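Local coordinates for Rubredoxin\:oxygen oxidoreductase (Desulfovibrio gigas, PDB 1E5D), which catalyses the four-electron reduction of one oxygen molecule to two water molecules, using a diiron centre and flavin mononucleotide, at residues A37-V40 with K44-L47; E58-I63 with I67-I72; M269-A274 with V284-C289. One frame throughout, in Å; residues are numbered along the deposited sequence.

Interaction 1 of 3, residues A37-V40 with K44-L47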
loop_
_atom_site.group_PDB
_atom_site.type_symbol
_atom_site.label_atom_id
_atom_site.label_comp_id
_atom_site.label_asym_id
_atom_site.label_seq_id
_atom_site.Cartn_x
_atom_site.Cartn_y
_atom_site.Cartn_z
ATOM N N ALA A 37 -27.200 -18.379 2.065
ATOM C CA ALA A 37 -27.334 -19.809 2.293
ATOM C C ALA A 37 -28.703 -20.206 1.745
ATOM O O ALA A 37 -29.599 -19.362 1.639
ATOM C CB ALA A 37 -27.173 -20.174 3.750
ATOM N N TYR A 38 -28.839 -21.476 1.373
ATOM C CA TYR A 38 -30.109 -21.903 0.786
ATOM C C TYR A 38 -30.642 -23.136 1.502
ATOM O O TYR A 38 -29.991 -24.176 1.588
ATOM C CB TYR A 38 -29.941 -22.136 -0.722
ATOM C CG TYR A 38 -29.481 -20.852 -1.390
ATOM C CD1 TYR A 38 -28.121 -20.578 -1.478
ATOM C CD2 TYR A 38 -30.374 -19.927 -1.906
ATOM C CE1 TYR A 38 -27.673 -19.416 -2.073
ATOM C CE2 TYR A 38 -29.929 -18.758 -2.507
ATOM C CZ TYR A 38 -28.577 -18.512 -2.585
ATOM O OH TYR A 38 -28.094 -17.368 -3.174
ATOM N N LEU A 39 -31.849 -22.957 2.017
ATOM C CA LEU A 39 -32.631 -23.985 2.675
ATOM C C LEU A 39 -33.533 -24.700 1.671
ATOM O O LEU A 39 -34.385 -24.066 1.044
ATOM C CB LEU A 39 -33.479 -23.351 3.778
ATOM C CG LEU A 39 -34.283 -24.329 4.630
ATOM C CD1 LEU A 39 -33.338 -25.239 5.399
ATOM C CD2 LEU A 39 -35.227 -23.587 5.564
ATOM N N VAL A 40 -33.341 -26.002 1.511
ATOM C CA VAL A 40 -34.178 -26.790 0.615
ATOM C C VAL A 40 -35.033 -27.794 1.388
ATOM O O VAL A 40 -34.528 -28.728 2.016
ATOM C CB VAL A 40 -33.339 -27.543 -0.433
ATOM C CG1 VAL A 40 -34.251 -28.353 -1.341
ATOM C CG2 VAL A 40 -32.489 -26.570 -1.230
ATOM N N LYS A 44 -35.440 -35.381 3.336
ATOM C CA LYS A 44 -34.144 -34.969 3.848
ATOM C C LYS A 44 -34.020 -33.457 3.656
ATOM O O LYS A 44 -33.790 -32.980 2.543
ATOM C CB LYS A 44 -33.039 -35.733 3.132
ATOM C CG LYS A 44 -32.571 -37.014 3.783
ATOM C CD LYS A 44 -33.530 -37.581 4.806
ATOM C CE LYS A 44 -32.821 -38.326 5.922
ATOM N NZ LYS A 44 -31.571 -38.983 5.455
ATOM N N THR A 45 -34.207 -32.685 4.725
ATOM C CA THR A 45 -34.166 -31.234 4.556
ATOM C C THR A 45 -32.732 -30.718 4.623
ATOM O O THR A 45 -31.979 -31.022 5.547
ATOM C CB THR A 45 -35.029 -30.499 5.594
ATOM O OG1 THR A 45 -36.412 -30.709 5.291
ATOM C CG2 THR A 45 -34.772 -29.001 5.502
ATOM N N THR A 46 -32.358 -29.928 3.612
ATOM C CA THR A 46 -30.956 -29.577 3.447
ATOM C C THR A 46 -30.669 -28.082 3.413
ATOM O O THR A 46 -31.378 -27.273 2.821
ATOM C CB THR A 46 -30.400 -30.193 2.143
ATOM O OG1 THR A 46 -30.566 -31.609 2.192
ATOM C CG2 THR A 46 -28.913 -29.914 2.037
ATOM N N LEU A 47 -29.572 -27.749 4.076
ATOM C CA LEU A 47 -28.997 -26.417 4.128
ATOM C C LEU A 47 -27.735 -26.363 3.278
ATOM O O LEU A 47 -26.781 -27.118 3.508
ATOM C CB LEU A 47 -28.686 -26.073 5.575
ATOM C CG LEU A 47 -28.714 -24.611 6.001
ATOM C CD1 LEU A 47 -27.366 -24.249 6.588
ATOM C CD2 LEU A 47 -29.071 -23.699 4.844
#

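Interaction 2 of 3, residues E58-I63 with I67-I72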
loop_
_atom_site.group_PDB
_atom_site.type_symbol
_atom_site.label_atom_id
_atom_site.label_comp_id
_atom_site.label_asym_id
_atom_site.label_seq_id
_atom_site.Cartn_x
_atom_site.Cartn_y
_atom_site.Cartn_z
ATOM N N GLU A 58 -28.658 -14.415 12.564
ATOM C CA GLU A 58 -29.596 -14.059 11.503
ATOM C C GLU A 58 -29.900 -15.277 10.641
ATOM O O GLU A 58 -31.005 -15.421 10.128
ATOM C CB GLU A 58 -29.053 -12.949 10.613
ATOM C CG GLU A 58 -28.703 -11.659 11.326
ATOM C CD GLU A 58 -28.918 -10.452 10.429
ATOM O OE1 GLU A 58 -29.159 -10.654 9.219
ATOM O OE2 GLU A 58 -28.841 -9.319 10.954
ATOM N N LEU A 59 -28.905 -16.146 10.478
ATOM C CA LEU A 59 -29.123 -17.334 9.657
ATOM C C LEU A 59 -30.146 -18.243 10.323
ATOM O O LEU A 59 -31.110 -18.678 9.695
ATOM C CB LEU A 59 -27.809 -18.070 9.399
ATOM C CG LEU A 59 -27.886 -19.433 8.718
ATOM C CD1 LEU A 59 -28.495 -19.324 7.325
ATOM C CD2 LEU A 59 -26.510 -20.073 8.635
ATOM N N LEU A 60 -29.940 -18.529 11.609
ATOM C CA LEU A 60 -30.833 -19.472 12.283
ATOM C C LEU A 60 -32.251 -18.918 12.353
ATOM O O LEU A 60 -33.224 -19.657 12.216
ATOM C CB LEU A 60 -30.314 -19.803 13.678
ATOM C CG LEU A 60 -29.112 -20.748 13.750
ATOM C CD1 LEU A 60 -28.458 -20.654 15.120
ATOM C CD2 LEU A 60 -29.538 -22.169 13.426
ATOM N N CYS A 61 -32.351 -17.610 12.560
ATOM C CA CYS A 61 -33.656 -16.965 12.608
ATOM C C CYS A 61 -34.384 -17.188 11.289
ATOM O O CYS A 61 -35.558 -17.549 11.250
ATOM C CB CYS A 61 -33.517 -15.470 12.887
ATOM S SG CYS A 61 -34.421 -14.850 14.329
ATOM N N GLY A 62 -33.664 -16.975 10.194
ATOM C CA GLY A 62 -34.247 -17.087 8.861
ATOM C C GLY A 62 -34.705 -18.507 8.622
ATOM O O GLY A 62 -35.856 -18.742 8.278
ATOM N N ILE A 63 -33.774 -19.429 8.824
ATOM C CA ILE A 63 -34.063 -20.846 8.773
ATOM C C ILE A 63 -35.343 -21.181 9.540
ATOM O O ILE A 63 -36.270 -21.791 9.011
ATOM C CB ILE A 63 -32.929 -21.676 9.405
ATOM C CG1 ILE A 63 -31.634 -21.700 8.604
ATOM C CG2 ILE A 63 -33.432 -23.088 9.693
ATOM C CD1 ILE A 63 -30.619 -22.721 9.077
ATOM N N ILE A 67 -38.775 -23.548 9.238
ATOM C CA ILE A 67 -38.714 -24.844 9.885
ATOM C C ILE A 67 -37.818 -24.819 11.109
ATOM O O ILE A 67 -36.908 -23.994 11.207
ATOM C CB ILE A 67 -38.171 -25.894 8.890
ATOM C CG1 ILE A 67 -38.539 -27.327 9.263
ATOM C CG2 ILE A 67 -36.666 -25.721 8.711
ATOM C CD1 ILE A 67 -37.773 -28.403 8.534
ATOM N N ASP A 68 -38.055 -25.715 12.060
ATOM C CA ASP A 68 -37.172 -25.811 13.215
ATOM C C ASP A 68 -35.809 -26.319 12.768
ATOM O O ASP A 68 -35.734 -27.376 12.137
ATOM C CB ASP A 68 -37.725 -26.749 14.293
ATOM C CG ASP A 68 -37.081 -26.484 15.640
ATOM O OD1 ASP A 68 -35.874 -26.742 15.815
ATOM O OD2 ASP A 68 -37.796 -25.999 16.542
ATOM N N PRO A 69 -34.756 -25.580 13.083
ATOM C CA PRO A 69 -33.407 -25.965 12.648
ATOM C C PRO A 69 -33.054 -27.418 12.948
ATOM O O PRO A 69 -32.285 -28.013 12.190
ATOM C CB PRO A 69 -32.514 -25.013 13.455
ATOM C CG PRO A 69 -33.370 -23.806 13.637
ATOM C CD PRO A 69 -34.761 -24.333 13.859
ATOM N N LYS A 70 -33.579 -28.009 14.014
ATOM C CA LYS A 70 -33.223 -29.384 14.378
ATOM C C LYS A 70 -33.831 -30.404 13.419
ATOM O O LYS A 70 -33.528 -31.596 13.513
ATOM C CB LYS A 70 -33.638 -29.697 15.817
ATOM C CG LYS A 70 -35.033 -30.262 15.973
ATOM C CD LYS A 70 -35.954 -29.366 16.777
ATOM C CE LYS A 70 -36.949 -30.131 17.627
ATOM N NZ LYS A 70 -38.001 -30.824 16.834
ATOM N N LYS A 71 -34.673 -29.944 12.501
ATOM C CA LYS A 71 -35.270 -30.793 11.481
ATOM C C LYS A 71 -34.372 -30.900 10.260
ATOM O O LYS A 71 -34.553 -31.784 9.421
ATOM C CB LYS A 71 -36.645 -30.250 11.070
ATOM C CG LYS A 71 -37.473 -29.800 12.265
ATOM C CD LYS A 71 -38.960 -30.010 12.062
ATOM C CE LYS A 71 -39.398 -31.405 12.480
ATOM N NZ LYS A 71 -40.886 -31.493 12.535
ATOM N N ILE A 72 -33.398 -29.997 10.156
ATOM C CA ILE A 72 -32.469 -30.070 9.033
ATOM C C ILE A 72 -31.643 -31.343 9.145
ATOM O O ILE A 72 -31.130 -31.651 10.226
ATOM C CB ILE A 72 -31.518 -28.861 8.973
ATOM C CG1 ILE A 72 -32.205 -27.529 8.656
ATOM C CG2 ILE A 72 -30.378 -29.142 8.000
ATOM C CD1 ILE A 72 -31.278 -26.342 8.818
#

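Interaction 3 of 3, residues M269-A274 with V284-C289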
loop_
_atom_site.group_PDB
_atom_site.type_symbol
_atom_site.label_atom_id
_atom_site.label_comp_id
_atom_site.label_asym_id
_atom_site.label_seq_id
_atom_site.Cartn_x
_atom_site.Cartn_y
_atom_site.Cartn_z
ATOM N N MET A 269 3.502 14.111 -16.214
ATOM C CA MET A 269 3.717 13.099 -17.240
ATOM C C MET A 269 2.441 12.285 -17.413
ATOM O O MET A 269 1.960 12.084 -18.526
ATOM C CB MET A 269 4.920 12.240 -16.846
ATOM C CG MET A 269 6.188 13.064 -16.632
ATOM S SD MET A 269 7.564 12.083 -16.003
ATOM C CE MET A 269 7.912 11.038 -17.409
ATOM N N ALA A 270 1.848 11.822 -16.307
ATOM C CA ALA A 270 0.615 11.048 -16.398
ATOM C C ALA A 270 -0.499 11.838 -17.070
ATOM O O ALA A 270 -1.214 11.328 -17.935
ATOM C CB ALA A 270 0.157 10.603 -15.019
ATOM N N ARG A 271 -0.656 13.101 -16.672
ATOM C CA ARG A 271 -1.721 13.905 -17.282
ATOM C C ARG A 271 -1.479 14.047 -18.777
ATOM O O ARG A 271 -2.391 13.975 -19.598
ATOM C CB ARG A 271 -1.814 15.278 -16.624
ATOM C CG ARG A 271 -2.262 15.235 -15.166
ATOM C CD ARG A 271 -2.176 16.629 -14.557
ATOM N NE ARG A 271 -3.257 17.473 -15.064
ATOM C CZ ARG A 271 -4.537 17.222 -14.804
ATOM N NH1 ARG A 271 -4.886 16.179 -14.061
ATOM N NH2 ARG A 271 -5.466 18.025 -15.295
ATOM N N VAL A 272 -0.215 14.240 -19.160
ATOM C CA VAL A 272 0.060 14.358 -20.587
ATOM C C VAL A 272 -0.301 13.062 -21.307
ATOM O O VAL A 272 -0.965 13.086 -22.342
ATOM C CB VAL A 272 1.528 14.706 -20.876
ATOM C CG1 VAL A 272 1.881 14.302 -22.299
ATOM C CG2 VAL A 272 1.778 16.191 -20.649
ATOM N N LEU A 273 0.146 11.943 -20.738
ATOM C CA LEU A 273 -0.164 10.638 -21.307
ATOM C C LEU A 273 -1.668 10.510 -21.519
ATOM O O LEU A 273 -2.101 10.079 -22.586
ATOM C CB LEU A 273 0.339 9.494 -20.422
ATOM C CG LEU A 273 1.816 9.129 -20.586
ATOM C CD1 LEU A 273 2.250 8.070 -19.579
ATOM C CD2 LEU A 273 2.093 8.649 -22.007
ATOM N N ALA A 274 -2.436 10.894 -20.497
ATOM C CA ALA A 274 -3.877 10.673 -20.594
ATOM C C ALA A 274 -4.455 11.380 -21.817
ATOM O O ALA A 274 -5.324 10.832 -22.496
ATOM C CB ALA A 274 -4.562 11.121 -19.315
ATOM N N VAL A 284 -9.579 6.731 -21.509
ATOM C CA VAL A 284 -8.519 6.690 -20.506
ATOM C C VAL A 284 -9.065 6.691 -19.089
ATOM O O VAL A 284 -9.967 7.436 -18.716
ATOM C CB VAL A 284 -7.572 7.890 -20.682
ATOM C CG1 VAL A 284 -6.478 7.887 -19.628
ATOM C CG2 VAL A 284 -6.985 7.868 -22.090
ATOM N N LYS A 285 -8.481 5.820 -18.273
ATOM C CA LYS A 285 -8.636 5.917 -16.833
ATOM C C LYS A 285 -7.266 6.309 -16.256
ATOM O O LYS A 285 -6.343 5.499 -16.327
ATOM C CB LYS A 285 -9.149 4.631 -16.201
ATOM C CG LYS A 285 -10.508 4.175 -16.708
ATOM C CD LYS A 285 -11.643 4.969 -16.087
ATOM C CE LYS A 285 -12.582 5.519 -17.147
ATOM N NZ LYS A 285 -12.918 6.956 -16.923
ATOM N N LEU A 286 -7.202 7.522 -15.731
ATOM C CA LEU A 286 -6.064 8.065 -15.012
ATOM C C LEU A 286 -6.261 7.916 -13.507
ATOM O O LEU A 286 -7.047 8.642 -12.898
ATOM C CB LEU A 286 -5.854 9.543 -15.368
ATOM C CG LEU A 286 -4.632 10.216 -14.738
ATOM C CD1 LEU A 286 -3.415 9.311 -14.860
ATOM C CD2 LEU A 286 -4.348 11.559 -15.378
ATOM N N MET A 287 -5.560 6.982 -12.871
ATOM C CA MET A 287 -5.815 6.689 -11.466
ATOM C C MET A 287 -4.600 6.868 -10.564
ATOM O O MET A 287 -3.572 6.221 -10.736
ATOM C CB MET A 287 -6.346 5.245 -11.349
ATOM C CG MET A 287 -7.437 4.974 -12.381
ATOM S SD MET A 287 -8.052 3.276 -12.337
ATOM C CE MET A 287 -9.179 3.406 -10.953
ATOM N N TRP A 288 -4.732 7.746 -9.584
ATOM C CA TRP A 288 -3.764 8.014 -8.537
ATOM C C TRP A 288 -3.823 6.972 -7.430
ATOM O O TRP A 288 -4.872 6.774 -6.817
ATOM C CB TRP A 288 -4.052 9.404 -7.969
ATOM C CG TRP A 288 -3.043 9.930 -7.005
ATOM C CD1 TRP A 288 -1.728 9.585 -6.952
ATOM C CD2 TRP A 288 -3.247 10.888 -5.963
ATOM N NE1 TRP A 288 -1.103 10.268 -5.937
ATOM C CE2 TRP A 288 -2.010 11.076 -5.317
ATOM C CE3 TRP A 288 -4.349 11.615 -5.503
ATOM C CZ2 TRP A 288 -1.835 11.951 -4.240
ATOM C CZ3 TRP A 288 -4.177 12.481 -4.438
ATOM C CH2 TRP A 288 -2.931 12.647 -3.813
ATOM N N CYS A 289 -2.725 6.287 -7.142
ATOM C CA CYS A 289 -2.733 5.274 -6.094
ATOM C C CYS A 289 -3.084 5.826 -4.723
ATOM O O CYS A 289 -3.501 5.094 -3.828
ATOM C CB CYS A 289 -1.359 4.590 -5.981
ATOM S SG CYS A 289 -0.981 3.544 -7.394
#

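Interaction 1 of 3, residues A37-V40 with K44-L47
V40 and T46 grip each other through both of their backbone polar groups, as a hydrogen-bonded antiparallel pair. V40 N donates to T46 O over 2.7 Å, the N-H pointing almost straight at the oxygen (177°). In return T46 N donates to V40 O at 2.9 Å. The next pair, L39 with L47, is non-hydrogen-bonded, and here CA-H groups turn to the carbonyls: L39 CA lies 3.5 Å from T46 O, and L47 CA touches Y38 O from across the ladder. Side chains then close over this ribbon. L47 lays CD2 on the Y38 carbonyl, 3.4 Å from Y38 O, and the same methyl reaches A37 CB at 4.2 Å. On the face shared with L47, L39 holds CG anti to its own N (chi1 -176°); its CD1 slants across T45 and meets T45 CG2 at 4.0 Å. That threonine methyl also rests 3.5 Å from V40 O, while OG1 turns aside to bond the carbonyl of D42 in the connecting turn. V40 and T46 share the other face, where F10 packs on V40 and Y74 and V76 on T46. The two strands, 33-40 and 46-48, form a beta hairpin in the mixed sheet of the lactamase-like domain; strand 46-48 is the point where antiparallel neighbours give way to the parallel strand 74-77. Y38 carries its ring to the V40 face; its OH bonds P224 O, and its side chain lies about 8 Å from that of H226, an iron ligand. The chemistry implies a seam fixed in register by two backbone bonds, in a buried setting where the aliphatic groups probably shield those bonds from solvent.

Interaction 2 of 3, residues E58-I63 with I67-I72
I63 meets I67, P69 and I72 with its carbonyl oxygen and two methyls. I63 O accepts from I67 N at 3.1 Å; the donor lies in the carbonyl plane, but the bond is bent, 147° at the hydrogen. The methyl I63 CG2 is shared among all three, 4.0 Å from P69 CG, within 4.3 Å of I67 CG2 and close to I72 CD1. I63 CD1 reaches I72 CD1 at 3.7 Å, the two isoleucine side chains crossing at about a right angle. I63 can serve these neighbours because CG2 is anti to the backbone N while CG1 is anti to the carbonyl carbon (chi1 -70°), which sends the two branches apart. One helical turn earlier, L60 sets CD2 against CB and CG of the P69 ring, 4.1 Å from P69 CB, and crosses it obliquely. These contacts fold the end of helix 56-64 back on the chain that leaves it, within a helix-to-strand connection of the lactamase-like domain that delivers the backbone to strand 74-77. The returning chain is shaped by a short 3-10 turn at 69-71. K71 N bonds D68 O at 2.8 Å, and I72 N bonds P69 O at 3.1 Å. D68 OD1 also accepts from K70 N, the geometry of an Asx turn, although the position of that oxygen is less certain. Further out, I67 and I72 both lie on L39 of strand 33-40, C95 of helix 88-95 borders I72, and L91 and A94 of that same helix pack on L60.

Interaction 3 of 3, residues M269-A274 with V284-C289
L286 runs from strand 284-288 into the flank of helix 269-274. Its CB points at the helix, and CG, anti to the backbone N (chi1 -177°), carries the fork onward to it. One tine, L286 CD1, ends on A270 CB at 3.8 Å. The other, L286 CD2, comes to 4.0 Å from A274 CB and equally close to R271 CA, with the first part of the arginine chain alongside: R271 CG is 4.2 Å away. A270 and A274, one turn apart, thus offer two small methyls to a single leucine. V284, two residues back along the strand, takes A274 from another side, its CG1 on A274 CB at 3.8 Å and its CG2 beside A274 O at 3.4 Å. Helix and strand run nearly antiparallel (168°), their axes 9.2 Å apart, as the helix returns the chain between two parallel strands of a beta-alpha-beta crossover. In this flavodoxin-like domain, strand 283-288 is an edge strand of the five-stranded parallel sheet. I257 of the adjacent strand 254-259 touches L286, V284 and L273, while helix 379-400 lies along M269, V272 and L273.

Interactions 1 and 2 belong to the lactamase-like domain and touch each other, T45 O meeting I72 CG2 and A37 CB meeting L59 CD1; helix 56-64 follows directly on strand 46-48. Interaction 3 sits in the flavodoxin-like domain, its centre about 50 Å from that of interaction 1 and on the opposite side of the chain's centre. Interaction 1 is buried and relies on paired backbone hydrogen bonds inside a sheet. Interaction 2 is partly buried, joining one backbone bond to aliphatic packing around a helix end. Interaction 3, at the surface, has no hydrogen bond between its segments and meets mainly through apolar side chains, as fits a helix laid against an edge strand.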